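Local coordinates for odorant-binding protein 2a (Homo sapiens, PDB 4RUN) that binds small hydrophobic volatile molecules and carries them in nasal mucus, with a preference for aldehydes and large fatty acids, at residues 15-19 / 144-148. The protein carries 2 engineered substitutions. Sequence-based numbering, arbitrary orientation.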
# COMPACT_ATOMS: atom_id res chain seq x y z
N TYR A 15 -8.81 -2.55 -0.46
CA TYR A 15 -8.35 -3.76 0.17
C TYR A 15 -6.94 -4.04 -0.31
O TYR A 15 -6.68 -4.01 -1.52
CB TYR A 15 -9.26 -4.92 -0.18
CG TYR A 15 -10.65 -4.80 0.39
CD1 TYR A 15 -10.93 -5.26 1.67
CD2 TYR A 15 -11.68 -4.20 -0.34
CE1 TYR A 15 -12.20 -5.14 2.21
CE2 TYR A 15 -12.96 -4.08 0.18
CZ TYR A 15 -13.21 -4.55 1.46
OH TYR A 15 -14.47 -4.43 2.02
N VAL A 16 -6.04 -4.30 0.64
CA VAL A 16 -4.65 -4.64 0.35
C VAL A 16 -4.53 -6.15 0.20
O VAL A 16 -4.71 -6.89 1.16
CB VAL A 16 -3.73 -4.19 1.49
CG1 VAL A 16 -2.30 -4.56 1.17
CG2 VAL A 16 -3.89 -2.69 1.78
N LYS A 17 -4.21 -6.60 -1.01
CA LYS A 17 -4.28 -8.02 -1.35
C LYS A 17 -2.91 -8.67 -1.38
O LYS A 17 -2.77 -9.87 -1.16
CB LYS A 17 -4.94 -8.18 -2.71
CG LYS A 17 -6.30 -7.50 -2.80
CD LYS A 17 -6.85 -7.55 -4.20
CE LYS A 17 -8.32 -7.21 -4.19
NZ LYS A 17 -8.92 -7.18 -5.55
N ALA A 18 -1.89 -7.89 -1.67
CA ALA A 18 -0.53 -8.40 -1.65
C ALA A 18 0.38 -7.26 -1.37
O ALA A 18 -0.00 -6.10 -1.53
CB ALA A 18 -0.18 -9.03 -2.98
N MET A 19 1.59 -7.59 -0.94
CA MET A 19 2.55 -6.62 -0.47
C MET A 19 3.96 -7.06 -0.87
O MET A 19 4.23 -8.26 -0.94
CB MET A 19 2.36 -6.53 1.03
CG MET A 19 3.14 -5.44 1.72
SD MET A 19 2.28 -4.94 3.24
CE MET A 19 3.46 -3.65 3.71
N MET A 144 1.44 -11.92 1.39
CA MET A 144 0.04 -11.57 1.31
C MET A 144 -0.58 -11.57 2.69
O MET A 144 -0.95 -12.62 3.23
CB MET A 144 -0.68 -12.55 0.40
CG MET A 144 -0.06 -12.61 -0.99
SD MET A 144 -0.48 -14.18 -1.72
CE MET A 144 -2.26 -14.02 -1.82
N PRO A 145 -0.70 -10.39 3.28
CA PRO A 145 -1.20 -10.42 4.65
C PRO A 145 -2.67 -10.81 4.73
O PRO A 145 -3.40 -10.70 3.76
CB PRO A 145 -0.96 -9.00 5.15
CG PRO A 145 -0.90 -8.16 3.93
CD PRO A 145 -0.35 -9.03 2.83
N LEU A 146 -3.08 -11.31 5.89
CA LEU A 146 -4.46 -11.71 6.12
C LEU A 146 -5.33 -10.48 6.15
O LEU A 146 -4.99 -9.50 6.81
CB LEU A 146 -4.56 -12.43 7.44
CG LEU A 146 -4.13 -13.89 7.40
CD1 LEU A 146 -4.19 -14.43 8.83
CD2 LEU A 146 -4.98 -14.71 6.42
N GLN A 147 -6.43 -10.49 5.39
CA GLN A 147 -7.35 -9.36 5.40
C GLN A 147 -8.33 -9.52 6.54
O GLN A 147 -8.91 -10.59 6.71
CB GLN A 147 -8.09 -9.24 4.08
CG GLN A 147 -8.59 -7.81 3.83
CD GLN A 147 -7.62 -6.99 3.01
OE1 GLN A 147 -7.25 -5.86 3.38
NE2 GLN A 147 -7.20 -7.54 1.87
N THR A 148 -8.49 -8.47 7.33
CA THR A 148 -9.27 -8.53 8.55
C THR A 148 -10.03 -7.24 8.76
O THR A 148 -9.88 -6.29 8.00
CB THR A 148 -8.37 -8.74 9.79
OG1 THR A 148 -7.45 -7.64 9.89
CG2 THR A 148 -7.60 -10.05 9.69
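The Q147 amide stands at the edge of the Y15 ring, the two planes perpendicular, with CD of Q147 near the ring plane, 4.0 Å from CD1 of Y15. The amide lies against the backbone of V16 on strand 12-21 of the lipocalin beta-barrel, a strand that pairs with 33-41, 106-115 and, just before residues 144-148, 142-143. Residues 144-147, near the C-terminal end of the chain, run past residues 15-19 in roughly the opposite direction, 155° apart; the CA atoms of A18 and M144 are close, while those of V16 and Q147 stand farther apart. Q147 bridges the more open end with its side chain. CG stands anti to the backbone N (chi1 -156°) and the chain bends at chi2, bringing both polar atoms of the amide to one residue. NE2 of Q147 donates to O of V16 at 2.7 Å, from well above the carbonyl plane, with an N-H...O angle of 135°; N of V16 returns a weak bond to OE1 of Q147. The side-chain amide thus meets both the N and the O of V16, much as a peptide group on a neighbouring strand might, though less regularly. A leucine here would probably leave the N and O of V16 without these partners and the edge of the Y15 ring without its amide neighbour.

Towards A18 and M144 the contact becomes apolar. P145, which also packs on V34, brings its CD to 4.1 Å from CB of M19, whose side chain then leads away to M110 and N112 of strand 106-115. The K17 side chain starts away from residues 144-148, and its NZ is bound by O of N119 and by a salt bridge to D94. On A18, the methyl shared with L125 and F128 of helix 122-134 also touches M144, CB to CG at 4.1 Å.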